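Local atomic coordinates of glycoside hydrolase, family 11\:clostridium cellulosome enzyme, dockerin type i\:polysaccharide (PDB entry 2C71), a protein that removes acetyl groups from acetylated xylan as a metal-dependent family 4 acetyl xylan esterase involved in plant cell-wall degradation. Residues 13-18 and 49-54; 40-45 and 66-71; 117-122 and 194-199; 187-192 and 202-207. One frame throughout, in Å; residues are numbered along the deposited sequence.

Contact 1. Residues 13-18 and 49-54. With MG (magnesium ion), chain B.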
loop_
_atom_site.group_PDB
_atom_site.type_symbol
_atom_site.label_atom_id
_atom_site.label_comp_id
_atom_site.label_asym_id
_atom_site.label_seq_id
_atom_site.Cartn_x
_atom_site.Cartn_y
_atom_site.Cartn_z
ATOM N N ASP A 13 4.157 0.910 5.359
ATOM C CA ASP A 13 5.090 1.034 6.496
ATOM C C ASP A 13 4.568 0.485 7.822
ATOM O O ASP A 13 5.312 0.462 8.816
ATOM C CB ASP A 13 5.641 2.448 6.750
ATOM C CG ASP A 13 6.747 2.881 5.770
ATOM O OD1 ASP A 13 7.008 2.201 4.746
ATOM O OD2 ASP A 13 7.352 3.953 6.055
ATOM N N GLY A 14 3.310 0.025 7.837
ATOM C CA GLY A 14 2.725 -0.573 9.014
ATOM C C GLY A 14 2.833 -2.094 9.023
ATOM O O GLY A 14 3.593 -2.675 8.254
ATOM N N PRO A 15 2.114 -2.761 9.948
ATOM C CA PRO A 15 1.070 -2.198 10.803
ATOM C C PRO A 15 1.580 -1.597 12.090
ATOM O O PRO A 15 2.579 -2.061 12.656
ATOM C CB PRO A 15 0.251 -3.477 11.150
ATOM C CG PRO A 15 1.284 -4.568 11.165
ATOM C CD PRO A 15 2.157 -4.251 9.999
ATOM N N ASP A 16 0.837 -0.631 12.590
ATOM C CA ASP A 16 1.026 -0.081 13.939
ATOM C C ASP A 16 -0.331 -0.036 14.597
ATOM O O ASP A 16 -1.267 0.542 14.042
ATOM C CB ASP A 16 1.639 1.314 13.823
ATOM C CG ASP A 16 1.930 1.973 15.155
ATOM O OD1 ASP A 16 1.016 2.474 15.814
ATOM O OD2 ASP A 16 3.111 1.967 15.532
ATOM N N ASN A 17 -0.496 -0.694 15.743
ATOM C CA ASN A 17 -1.817 -0.760 16.381
ATOM C C ASN A 17 -2.462 0.602 16.518
ATOM O O ASN A 17 -3.665 0.718 16.319
ATOM C CB ASN A 17 -1.755 -1.438 17.717
ATOM C CG ASN A 17 -1.552 -2.932 17.634
ATOM O OD1 ASN A 17 -0.819 -3.525 18.521
ATOM N ND2 ASN A 17 -2.143 -3.583 16.698
ATOM N N VAL A 18 -1.732 1.628 16.884
ATOM C CA VAL A 18 -2.293 2.945 17.058
ATOM C C VAL A 18 -2.476 3.658 15.733
ATOM O O VAL A 18 -3.600 4.073 15.345
ATOM C CB VAL A 18 -1.468 3.807 18.038
ATOM C CG1 VAL A 18 -2.098 5.197 18.148
ATOM C CG2 VAL A 18 -1.420 3.127 19.412
ATOM N N ALA A 49 -4.356 -8.952 15.307
ATOM C CA ALA A 49 -5.767 -8.566 15.192
ATOM C C ALA A 49 -5.976 -7.431 14.204
ATOM O O ALA A 49 -6.982 -7.410 13.486
ATOM C CB ALA A 49 -6.357 -8.195 16.540
ATOM N N ILE A 50 -5.061 -6.459 14.158
ATOM C CA ILE A 50 -5.236 -5.349 13.239
ATOM C C ILE A 50 -4.988 -5.768 11.800
ATOM O O ILE A 50 -5.640 -5.318 10.872
ATOM C CB ILE A 50 -4.448 -4.092 13.644
ATOM C CG1 ILE A 50 -5.060 -2.880 12.975
ATOM C CG2 ILE A 50 -2.971 -4.231 13.423
ATOM C CD1 ILE A 50 -4.598 -1.551 13.530
ATOM N N ILE A 51 -4.040 -6.678 11.601
ATOM C CA ILE A 51 -3.821 -7.304 10.269
ATOM C C ILE A 51 -5.096 -8.016 9.841
ATOM O O ILE A 51 -5.551 -7.880 8.699
ATOM C CB ILE A 51 -2.587 -8.243 10.358
ATOM C CG1 ILE A 51 -1.297 -7.424 10.355
ATOM C CG2 ILE A 51 -2.582 -9.312 9.303
ATOM C CD1 ILE A 51 -0.906 -6.849 8.995
ATOM N N ARG A 52 -5.707 -8.784 10.753
ATOM C CA ARG A 52 -6.919 -9.508 10.415
ATOM C C ARG A 52 -8.073 -8.538 10.177
ATOM O O ARG A 52 -8.918 -8.791 9.294
ATOM C CB ARG A 52 -7.190 -10.584 11.494
ATOM C CG ARG A 52 -8.279 -11.601 11.165
ATOM C CD ARG A 52 -8.067 -12.406 9.908
ATOM N NE ARG A 52 -7.179 -13.565 10.012
ATOM C CZ ARG A 52 -7.483 -14.814 9.598
ATOM N NH1 ARG A 52 -8.668 -15.139 9.085
ATOM N NH2 ARG A 52 -6.568 -15.751 9.626
ATOM N N ARG A 53 -8.134 -7.453 10.949
ATOM C CA ARG A 53 -9.136 -6.431 10.716
ATOM C C ARG A 53 -9.090 -5.927 9.284
ATOM O O ARG A 53 -10.143 -5.641 8.678
ATOM C CB ARG A 53 -8.921 -5.250 11.686
ATOM C CG ARG A 53 -9.892 -4.097 11.506
ATOM C CD ARG A 53 -9.700 -3.012 12.533
ATOM N NE ARG A 53 -10.511 -1.852 12.185
ATOM C CZ ARG A 53 -10.440 -0.667 12.776
ATOM N NH1 ARG A 53 -9.519 -0.398 13.677
ATOM N NH2 ARG A 53 -11.264 0.314 12.380
ATOM N N MET A 54 -7.885 -5.793 8.704
ATOM C CA MET A 54 -7.781 -5.364 7.306
ATOM C C MET A 54 -8.584 -6.282 6.416
ATOM O O MET A 54 -9.449 -5.852 5.639
ATOM C CB MET A 54 -6.317 -5.344 6.872
ATOM C CG MET A 54 -5.490 -4.287 7.587
ATOM S SD MET A 54 -3.745 -4.518 7.201
ATOM C CE MET A 54 -3.083 -3.190 8.224
HETATM MG MG MG B . 8.293 2.501 3.103
HETATM O O HOH W 1 9.058 4.191 4.046
HETATM O O HOH W 2 6.993 3.716 2.103
HETATM O O HOH W 3 9.898 1.481 3.852
HETATM O O HOH W 4 9.502 2.903 1.321
#
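Pro15 presses its ring onto helix 45-56, where Ile50, Ile51 and Met54 present an apolar patch. Its CG lies 3.8 Å from CD1 of Ile51, and its CB is 4.0 Å from CG2 of Ile50 and 4.4 Å from CE of Met54. A compact, rigid ring suits this spot, and the peptide bond before it is cis, a form that proline adopts more readily than other residues. In Ile51, chi1 (-76°) sets CG1 anti to the carbonyl carbon and chi2 (-75°) places CD1, the atom that meets Pro15 CG. Branched Ile50 serves two neighbours, with CG2 toward Pro15 and CD1 against the backbone carbonyls of Asn17 and, slightly farther, Asp16, while the amide of Asn17 lies beside it.

No hydrogen bond crosses between 13-18 and 49-54. Within the loop, Asp16 N-caps helix 17-30: OD1 accepts from Leu19 N and, weakly, from Val18 N, whereas OD2 pairs with Arg42.

Metal bonds lie at the far end of 13-18, away from the helix. OD1 of Asp13 binds magnesium at 2.1 Å beside His64 and four waters, one of which donates to Asp13 OD2. This Asp-Gly-Pro loop is characteristic of the metal-binding TFDDGP motif of NodB-type deacetylases.

Contact 2. Residues 40-45 and 66-71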
loop_
_atom_site.group_PDB
_atom_site.type_symbol
_atom_site.label_atom_id
_atom_site.label_comp_id
_atom_site.label_asym_id
_atom_site.label_seq_id
_atom_site.Cartn_x
_atom_site.Cartn_y
_atom_site.Cartn_z
ATOM N N GLY A 40 7.341 -6.837 7.295
ATOM C CA GLY A 40 7.310 -8.088 8.027
ATOM C C GLY A 40 7.713 -8.004 9.495
ATOM O O GLY A 40 7.096 -8.645 10.354
ATOM N N GLN A 41 8.733 -7.214 9.801
ATOM C CA GLN A 41 9.177 -6.936 11.206
ATOM C C GLN A 41 8.102 -6.514 12.105
ATOM O O GLN A 41 8.233 -6.682 13.332
ATOM C CB GLN A 41 10.286 -5.862 11.301
ATOM C CG GLN A 41 11.639 -6.477 11.040
ATOM C CD GLN A 41 12.774 -5.458 10.874
ATOM O OE1 GLN A 41 12.551 -4.317 10.515
ATOM N NE2 GLN A 41 14.011 -5.893 11.184
ATOM N N ARG A 42 7.081 -5.860 11.576
ATOM C CA ARG A 42 5.992 -5.292 12.370
ATOM C C ARG A 42 4.800 -6.225 12.531
ATOM O O ARG A 42 3.874 -5.877 13.268
ATOM C CB ARG A 42 5.506 -3.990 11.748
ATOM C CG ARG A 42 6.391 -2.788 12.101
ATOM C CD ARG A 42 5.756 -1.483 11.716
ATOM N NE ARG A 42 6.442 -0.267 12.113
ATOM C CZ ARG A 42 6.020 0.566 13.065
ATOM N NH1 ARG A 42 5.007 0.310 13.877
ATOM N NH2 ARG A 42 6.654 1.709 13.225
ATOM N N VAL A 43 4.795 -7.365 11.855
ATOM C CA VAL A 43 3.674 -8.288 11.866
ATOM C C VAL A 43 3.940 -9.400 12.866
ATOM O O VAL A 43 4.798 -10.263 12.627
ATOM C CB VAL A 43 3.440 -8.861 10.442
ATOM C CG1 VAL A 43 2.261 -9.825 10.463
ATOM C CG2 VAL A 43 3.175 -7.763 9.435
ATOM N N ASN A 44 3.206 -9.398 13.977
ATOM C CA ASN A 44 3.485 -10.310 15.076
ATOM C C ASN A 44 2.217 -10.483 15.912
ATOM O O ASN A 44 1.156 -9.977 15.533
ATOM C CB ASN A 44 4.689 -9.842 15.898
ATOM C CG ASN A 44 4.492 -8.490 16.595
ATOM O OD1 ASN A 44 5.485 -7.857 16.983
ATOM N ND2 ASN A 44 3.277 -8.081 16.814
ATOM N N ASP A 45 2.292 -11.262 16.979
ATOM C CA ASP A 45 1.090 -11.491 17.753
ATOM C C ASP A 45 0.455 -10.120 17.913
ATOM O O ASP A 45 -0.692 -9.900 17.526
ATOM C CB ASP A 45 1.427 -12.103 19.114
ATOM C CG ASP A 45 1.502 -13.618 19.066
ATOM O OD1 ASP A 45 1.718 -14.168 17.965
ATOM O OD2 ASP A 45 1.343 -14.257 20.126
ATOM N N TRP A 66 10.702 -7.245 4.598
ATOM C CA TRP A 66 10.833 -7.526 6.025
ATOM C C TRP A 66 11.134 -6.271 6.847
ATOM O O TRP A 66 10.798 -6.230 8.045
ATOM C CB TRP A 66 11.917 -8.592 6.254
ATOM C CG TRP A 66 12.037 -9.018 7.674
ATOM C CD1 TRP A 66 13.024 -8.679 8.551
ATOM C CD2 TRP A 66 11.135 -9.855 8.388
ATOM N NE1 TRP A 66 12.782 -9.256 9.782
ATOM C CE2 TRP A 66 11.621 -9.978 9.706
ATOM C CE3 TRP A 66 9.957 -10.510 8.042
ATOM C CZ2 TRP A 66 10.941 -10.733 10.681
ATOM C CZ3 TRP A 66 9.290 -11.246 9.009
ATOM C CH2 TRP A 66 9.788 -11.355 10.304
ATOM N N SER A 67 11.814 -5.295 6.236
ATOM C CA SER A 67 12.310 -4.152 6.993
ATOM C C SER A 67 12.215 -2.885 6.139
ATOM O O SER A 67 11.339 -2.763 5.258
ATOM C CB SER A 67 13.700 -4.433 7.543
ATOM O OG SER A 67 14.122 -3.456 8.499
ATOM N N TYR A 68 13.109 -1.930 6.423
ATOM C CA TYR A 68 13.039 -0.581 5.872
ATOM C C TYR A 68 14.280 -0.238 5.024
ATOM O O TYR A 68 14.515 0.926 4.689
ATOM C CB TYR A 68 12.844 0.463 6.999
ATOM C CG TYR A 68 11.534 0.282 7.729
ATOM C CD1 TYR A 68 10.331 0.768 7.179
ATOM C CD2 TYR A 68 11.434 -0.466 8.894
ATOM C CE1 TYR A 68 9.101 0.617 7.809
ATOM C CE2 TYR A 68 10.147 -0.615 9.556
ATOM C CZ TYR A 68 9.041 -0.086 8.931
ATOM O OH TYR A 68 7.837 -0.296 9.621
ATOM N N SER A 69 15.038 -1.261 4.631
ATOM C CA SER A 69 16.249 -1.083 3.842
ATOM C C SER A 69 15.920 -1.170 2.354
ATOM O O SER A 69 15.209 -2.051 1.878
ATOM C CB SER A 69 17.243 -2.229 4.158
ATOM O OG SER A 69 17.702 -2.139 5.496
ATOM N N GLY A 70 16.540 -0.293 1.550
ATOM C CA GLY A 70 16.488 -0.430 0.105
ATOM C C GLY A 70 17.013 -1.778 -0.332
ATOM O O GLY A 70 18.009 -2.264 0.231
ATOM N N MET A 71 16.395 -2.368 -1.352
ATOM C CA MET A 71 16.634 -3.769 -1.684
ATOM C C MET A 71 17.380 -3.968 -3.006
ATOM O O MET A 71 17.695 -5.098 -3.381
ATOM C CB MET A 71 15.317 -4.548 -1.701
ATOM C CG MET A 71 14.593 -4.569 -0.365
ATOM S SD MET A 71 13.120 -5.608 -0.389
ATOM C CE MET A 71 13.858 -7.239 -0.466
HETATM O O HOH W 5 14.245 -8.437 12.427
#
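Gly40 and Trp66 make the dense part of this contact, with the glycine backbone laid on the indole. Gly40 brings its CA to 3.6 Å from CE3 of Trp66; a CB here would run into that atom, so the indole can lie this close only on a bare backbone. The carbonyl carbon of Gly40 sits over the same face, toward the rim. Gln41 N lies over the ring's centre and donates to Trp66 O, a 2.9 Å bond that ties the two loops together at the backbone. Trp66 has CG anti to its backbone N (chi1 -175°); the indole beyond it lies against the backbone of Gly40 and Gln41.

The outer side is looser and polar. Gln41 is exposed and was modelled in two conformers, so its side-chain contacts, CG included, hold for one of them. In that conformer CG makes a CH-pi contact, 3.7 Å from the centroid of the five-membered ring of Trp66, and OE1 accepts from Ser67 OG at 2.7 Å, the hydroxyl standing above the carbonyl plane. NE2 of Gln41 and NE1 of Trp66 share a water, which lies in the indole plane at its edge.

Arg42 NE donates to Tyr68 OH at 2.9 Å, although the N-H...O angle is only 130°. Tyr68 OH also bonds to Asp13 O, and Arg42 NH1 pairs with Asp16. Accepting from a cationic group probably makes the tyrosine hydroxyl a stronger donor to the metal-binding loop.

Contact 3. Residues 117-122 and 194-199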
loop_
_atom_site.group_PDB
_atom_site.type_symbol
_atom_site.label_atom_id
_atom_site.label_comp_id
_atom_site.label_asym_id
_atom_site.label_seq_id
_atom_site.Cartn_x
_atom_site.Cartn_y
_atom_site.Cartn_z
ATOM N N ASP A 117 8.579 -12.701 -7.191
ATOM C CA ASP A 117 7.462 -13.186 -8.006
ATOM C C ASP A 117 6.126 -12.602 -7.543
ATOM O O ASP A 117 5.178 -13.324 -7.233
ATOM C CB ASP A 117 7.404 -14.715 -7.980
ATOM C CG ASP A 117 6.559 -15.285 -9.101
ATOM O OD1 ASP A 117 6.573 -14.710 -10.211
ATOM O OD2 ASP A 117 5.879 -16.308 -8.875
ATOM N N LEU A 118 6.086 -11.278 -7.510
ATOM C CA LEU A 118 4.923 -10.472 -7.157
ATOM C C LEU A 118 4.846 -9.322 -8.124
ATOM O O LEU A 118 5.860 -8.959 -8.740
ATOM C CB LEU A 118 5.074 -9.880 -5.708
ATOM C CG LEU A 118 5.155 -10.911 -4.572
ATOM C CD1 LEU A 118 5.600 -10.298 -3.267
ATOM C CD2 LEU A 118 3.812 -11.666 -4.342
ATOM N N VAL A 119 3.648 -8.734 -8.289
ATOM C CA VAL A 119 3.494 -7.559 -9.155
ATOM C C VAL A 119 4.015 -6.326 -8.396
ATOM O O VAL A 119 3.603 -6.089 -7.258
ATOM C CB VAL A 119 2.050 -7.398 -9.590
ATOM C CG1 VAL A 119 1.860 -6.076 -10.311
ATOM C CG2 VAL A 119 1.639 -8.585 -10.504
ATOM N N PHE A 120 4.920 -5.574 -9.010
ATOM C CA PHE A 120 5.530 -4.407 -8.406
ATOM C C PHE A 120 4.638 -3.178 -8.590
ATOM O O PHE A 120 4.211 -2.868 -9.711
ATOM C CB PHE A 120 6.872 -4.074 -9.046
ATOM C CG PHE A 120 8.032 -4.948 -8.609
ATOM C CD1 PHE A 120 7.982 -6.330 -8.656
ATOM C CD2 PHE A 120 9.224 -4.356 -8.224
ATOM C CE1 PHE A 120 9.084 -7.115 -8.323
ATOM C CE2 PHE A 120 10.336 -5.119 -7.865
ATOM C CZ PHE A 120 10.264 -6.489 -7.910
ATOM N N VAL A 121 4.359 -2.484 -7.492
ATOM C CA VAL A 121 3.565 -1.262 -7.540
ATOM C C VAL A 121 4.325 -0.083 -6.943
ATOM O O VAL A 121 5.020 -0.225 -5.937
ATOM C CB VAL A 121 2.227 -1.429 -6.794
ATOM C CG1 VAL A 121 1.287 -2.327 -7.586
ATOM C CG2 VAL A 121 2.463 -1.988 -5.400
ATOM N N GLY A 122 4.189 1.081 -7.570
ATOM C CA GLY A 122 4.669 2.321 -6.990
ATOM C C GLY A 122 3.542 3.263 -6.616
ATOM O O GLY A 122 2.857 3.059 -5.614
ATOM N N VAL A 194 -6.873 -6.284 -16.605
ATOM C CA VAL A 194 -5.413 -6.467 -16.709
ATOM C C VAL A 194 -5.048 -7.659 -15.826
ATOM O O VAL A 194 -5.288 -7.635 -14.613
ATOM C CB VAL A 194 -4.663 -5.234 -16.209
ATOM C CG1 VAL A 194 -3.149 -5.463 -16.249
ATOM C CG2 VAL A 194 -5.083 -4.035 -17.063
ATOM N N PRO A 195 -4.497 -8.739 -16.389
ATOM C CA PRO A 195 -4.104 -9.883 -15.559
ATOM C C PRO A 195 -3.108 -9.452 -14.492
ATOM O O PRO A 195 -2.232 -8.617 -14.754
ATOM C CB PRO A 195 -3.433 -10.840 -16.566
ATOM C CG PRO A 195 -4.116 -10.486 -17.863
ATOM C CD PRO A 195 -4.277 -8.999 -17.827
ATOM N N ILE A 196 -3.220 -10.034 -13.317
ATOM C CA ILE A 196 -2.288 -9.800 -12.215
ATOM C C ILE A 196 -1.154 -10.809 -12.420
ATOM O O ILE A 196 -1.224 -11.960 -11.987
ATOM C CB ILE A 196 -2.959 -9.945 -10.847
ATOM C CG1 ILE A 196 -4.150 -8.987 -10.746
ATOM C CG2 ILE A 196 -1.948 -9.653 -9.746
ATOM C CD1 ILE A 196 -5.039 -9.244 -9.574
ATOM N N ASP A 197 -0.148 -10.385 -13.171
ATOM C CA ASP A 197 0.845 -11.271 -13.743
ATOM C C ASP A 197 2.250 -10.870 -13.294
ATOM O O ASP A 197 2.827 -9.910 -13.827
ATOM C CB ASP A 197 0.766 -11.227 -15.274
ATOM C CG ASP A 197 1.744 -12.169 -15.945
ATOM O OD1 ASP A 197 2.541 -12.867 -15.254
ATOM O OD2 ASP A 197 1.695 -12.239 -17.215
ATOM N N PRO A 198 2.834 -11.602 -12.331
ATOM C CA PRO A 198 4.130 -11.267 -11.801
ATOM C C PRO A 198 5.283 -11.490 -12.765
ATOM O O PRO A 198 6.396 -11.150 -12.438
ATOM C CB PRO A 198 4.163 -12.119 -10.487
ATOM C CG PRO A 198 3.367 -13.278 -10.879
ATOM C CD PRO A 198 2.247 -12.748 -11.626
ATOM N N SER A 199 4.999 -12.057 -13.932
ATOM C CA SER A 199 5.997 -12.176 -14.990
ATOM C C SER A 199 6.224 -10.836 -15.683
ATOM O O SER A 199 7.165 -10.681 -16.461
ATOM C CB SER A 199 5.571 -13.232 -16.012
ATOM O OG SER A 199 4.639 -12.699 -16.937
#
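The flat Asp117 carboxylate and the puckered ring of Pro198 cross obliquely, with OD1 of Asp117 3.5 Å from CB and 3.6 Å from CG of the proline. The contact is one of van der Waals packing; no hydrogen bond joins 117-122 to 194-199. A second flat group, the Asp197 carboxylate, is met from one face: both OG and N of Ser199 reach its OD1, at 2.7 and 2.9 Å, from above the plane. At the edge of the third, the Phe120 ring, lies Leu118 O, in plane, while Phe113 stacks on that ring and Phe101 meets it edge-to-face.

The bond from Ser199 N makes an Asx turn, and the short acidic side chain is the right length to close it. Just before it, Ile196 is the centre of an inverse gamma turn. Both turns lie in the loop after helix 185-192, which packs against strand 119-120, itself paired in parallel with strand 100-101.

Val119 is the strand residue that receives this loop. Its CG2, anti to the carbonyl carbon, stands 3.7 Å from both the carbonyl carbon of Asp197 and Pro198 N, so one methyl covers the linkage between those residues. The same methyl meets CG2 of Ile196 at 3.8 Å. Beta-branched side chains suit both positions, offering a methyl close to the backbone. Phe189 of helix 185-192 touches Val119 and Ile196 alike.

Contact 4. Residues 187-192 and 202-207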
loop_
_atom_site.group_PDB
_atom_site.type_symbol
_atom_site.label_atom_id
_atom_site.label_comp_id
_atom_site.label_asym_id
_atom_site.label_seq_id
_atom_site.Cartn_x
_atom_site.Cartn_y
_atom_site.Cartn_z
ATOM N N GLU A 187 -8.698 -5.534 -7.145
ATOM C CA GLU A 187 -9.899 -5.084 -7.806
ATOM C C GLU A 187 -9.587 -4.147 -8.967
ATOM O O GLU A 187 -10.228 -4.202 -10.028
ATOM C CB GLU A 187 -10.812 -4.407 -6.811
ATOM C CG GLU A 187 -11.511 -5.316 -5.830
ATOM C CD GLU A 187 -12.111 -4.619 -4.591
ATOM O OE1 GLU A 187 -11.977 -3.352 -4.390
ATOM O OE2 GLU A 187 -12.728 -5.381 -3.737
ATOM N N LEU A 188 -8.608 -3.245 -8.789
ATOM C CA LEU A 188 -8.236 -2.324 -9.853
ATOM C C LEU A 188 -7.820 -3.087 -11.116
ATOM O O LEU A 188 -8.285 -2.803 -12.215
ATOM C CB LEU A 188 -7.102 -1.421 -9.369
ATOM C CG LEU A 188 -6.603 -0.415 -10.390
ATOM C CD1 LEU A 188 -7.741 0.497 -10.878
ATOM C CD2 LEU A 188 -5.424 0.440 -9.827
ATOM N N PHE A 189 -6.927 -4.054 -10.961
ATOM C CA PHE A 189 -6.508 -4.875 -12.092
ATOM C C PHE A 189 -7.712 -5.591 -12.704
ATOM O O PHE A 189 -7.922 -5.592 -13.915
ATOM C CB PHE A 189 -5.457 -5.886 -11.685
ATOM C CG PHE A 189 -4.032 -5.311 -11.658
ATOM C CD1 PHE A 189 -3.643 -4.404 -10.690
ATOM C CD2 PHE A 189 -3.124 -5.702 -12.610
ATOM C CE1 PHE A 189 -2.294 -3.916 -10.704
ATOM C CE2 PHE A 189 -1.825 -5.250 -12.617
ATOM C CZ PHE A 189 -1.441 -4.347 -11.683
ATOM N N THR A 190 -8.493 -6.263 -11.866
ATOM C CA THR A 190 -9.595 -7.123 -12.350
ATOM C C THR A 190 -10.626 -6.274 -13.124
ATOM O O THR A 190 -11.074 -6.659 -14.203
ATOM C CB THR A 190 -10.191 -7.867 -11.175
ATOM O OG1 THR A 190 -9.215 -8.668 -10.489
ATOM C CG2 THR A 190 -11.275 -8.805 -11.609
ATOM N N LEU A 191 -11.022 -5.157 -12.553
ATOM C CA LEU A 191 -12.068 -4.344 -13.161
ATOM C C LEU A 191 -11.616 -3.690 -14.444
ATOM O O LEU A 191 -12.444 -3.321 -15.310
ATOM C CB LEU A 191 -12.550 -3.250 -12.182
ATOM C CG LEU A 191 -13.303 -3.772 -10.985
ATOM C CD1 LEU A 191 -13.335 -2.706 -9.879
ATOM C CD2 LEU A 191 -14.730 -4.177 -11.347
ATOM N N LYS A 192 -10.311 -3.502 -14.611
ATOM C CA LYS A 192 -9.689 -2.962 -15.825
ATOM C C LYS A 192 -9.321 -4.057 -16.832
ATOM O O LYS A 192 -8.875 -3.748 -17.936
ATOM C CB LYS A 192 -8.423 -2.165 -15.453
ATOM C CG LYS A 192 -8.611 -0.946 -14.626
ATOM C CD LYS A 192 -9.221 0.154 -15.350
ATOM C CE LYS A 192 -9.158 1.503 -14.560
ATOM N NZ LYS A 192 -9.963 2.442 -15.338
ATOM N N ARG A 202 7.843 -4.799 -14.580
ATOM C CA ARG A 202 7.739 -3.367 -14.633
ATOM C C ARG A 202 6.957 -2.904 -13.406
ATOM O O ARG A 202 6.125 -3.622 -12.866
ATOM C CB ARG A 202 7.026 -2.971 -15.888
ATOM C CG ARG A 202 7.789 -3.457 -17.134
ATOM C CD ARG A 202 7.057 -3.280 -18.377
ATOM N NE ARG A 202 6.932 -1.871 -18.629
ATOM C CZ ARG A 202 6.137 -1.362 -19.559
ATOM N NH1 ARG A 202 5.392 -2.165 -20.310
ATOM N NH2 ARG A 202 6.069 -0.044 -19.727
ATOM N N MET A 203 7.274 -1.705 -12.952
ATOM C CA MET A 203 6.572 -1.122 -11.794
ATOM C C MET A 203 5.327 -0.366 -12.250
ATOM O O MET A 203 5.389 0.514 -13.104
ATOM C CB MET A 203 7.459 -0.228 -10.901
ATOM C CG MET A 203 6.797 0.124 -9.514
ATOM S SD MET A 203 7.959 0.327 -8.203
ATOM C CE MET A 203 9.059 1.553 -8.872
ATOM N N TYR A 204 4.189 -0.727 -11.667
ATOM C CA TYR A 204 2.912 -0.064 -11.984
ATOM C C TYR A 204 2.725 1.118 -11.078
ATOM O O TYR A 204 2.644 0.989 -9.845
ATOM C CB TYR A 204 1.751 -0.995 -11.751
ATOM C CG TYR A 204 1.640 -2.134 -12.720
ATOM C CD1 TYR A 204 2.416 -3.279 -12.602
ATOM C CD2 TYR A 204 0.702 -2.083 -13.772
ATOM C CE1 TYR A 204 2.291 -4.340 -13.467
ATOM C CE2 TYR A 204 0.553 -3.155 -14.621
ATOM C CZ TYR A 204 1.374 -4.271 -14.482
ATOM O OH TYR A 204 1.236 -5.352 -15.355
ATOM N N ASN A 205 2.606 2.322 -11.651
ATOM C CA ASN A 205 2.167 3.518 -10.935
ATOM C C ASN A 205 0.677 3.780 -11.145
ATOM O O ASN A 205 0.070 4.592 -10.445
ATOM C CB ASN A 205 2.977 4.739 -11.339
ATOM C CG ASN A 205 4.438 4.555 -11.070
ATOM O OD1 ASN A 205 4.814 4.244 -9.903
ATOM N ND2 ASN A 205 5.256 4.734 -12.050
ATOM N N SER A 206 0.085 3.064 -12.088
ATOM C CA SER A 206 -1.291 3.180 -12.490
ATOM C C SER A 206 -1.633 1.909 -13.248
ATOM O O SER A 206 -0.739 1.144 -13.629
ATOM C CB SER A 206 -1.479 4.334 -13.428
ATOM O OG SER A 206 -0.682 4.245 -14.570
ATOM N N VAL A 207 -2.936 1.717 -13.455
ATOM C CA VAL A 207 -3.438 0.594 -14.261
ATOM C C VAL A 207 -4.365 1.132 -15.308
ATOM O O VAL A 207 -5.314 1.820 -14.980
ATOM C CB VAL A 207 -4.160 -0.449 -13.388
ATOM C CG1 VAL A 207 -4.675 -1.608 -14.260
ATOM C CG2 VAL A 207 -3.246 -0.976 -12.255
HETATM O O HOH W 6 -7.040 3.550 -16.344
#
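Phe189 spreads its ring beneath a methyl of Val207 and drives its edge into the face of Tyr204. CG2 of Val207 lies over the Phe189 face, 3.9 Å from the ring centroid and 30° off the normal, a CH-pi contact; it comes within 3.5 Å of CE1 of Phe189. The phenylalanine's CG is anti to its carbonyl carbon (chi1 -83°), and the ring beyond it crosses Val207 at about a right angle. The two aromatic rings form an edge-to-face pair, with centroids 4.9 Å apart and planes at 62°. CZ of Phe189 stands 3.6 Å above the Tyr204 plane, over its centre. Aromatic rings suit this interior position because the hydrogen-bearing edge of one is attracted to the pi face of the other.

Val207 is buried from several directions. Leu188 meets it tip to tip, CD2 of the leucine 3.6 Å from CG2 of the valine, so this one methyl packs against both Leu188 and Phe189. The other methyl, CG1, rests 4.0 Å from CB of Lys192, whose aliphatic portion lines the margin. The lysine chain bends at chi2, and its NZ forms a salt bridge with Asp148. A water accepts weakly from NZ of Lys192 and donates to Val207 O at 2.8 Å, bridging the two.

Backbone bonds of Tyr204 to Phe120 and Gly122, and of Val207 to Gly149, fasten the segment further. The arrangement is that of a C-terminal segment returning alongside the last helix of the chain, in an enzyme of the NodB-type deacetylase family, with apolar side chains packed between them.

Overall arrangement
From the N terminus, the loop after strand 6-12 opens contact 1. The chain then passes strand 35-38 and opens contact 2 at 40-45, before helix 45-56 closes contact 1 and residues 66-71 close contact 2. The two therefore cross, and they touch through Asp16 with Arg42 and Asp13 with Tyr68, joining three loops around the metal end. Contacts 3 and 4 come after both of these in the chain, and they too cross: 117-122 opens contact 3, 187-192 opens contact 4, 194-199 closes the first and 202-207 the second. With centres 8 Å apart, this pair ties helix 185-192 and the C-terminal segment to strand 119-120. Contacts 1 and 4 lie on opposite sides of the chain's centre.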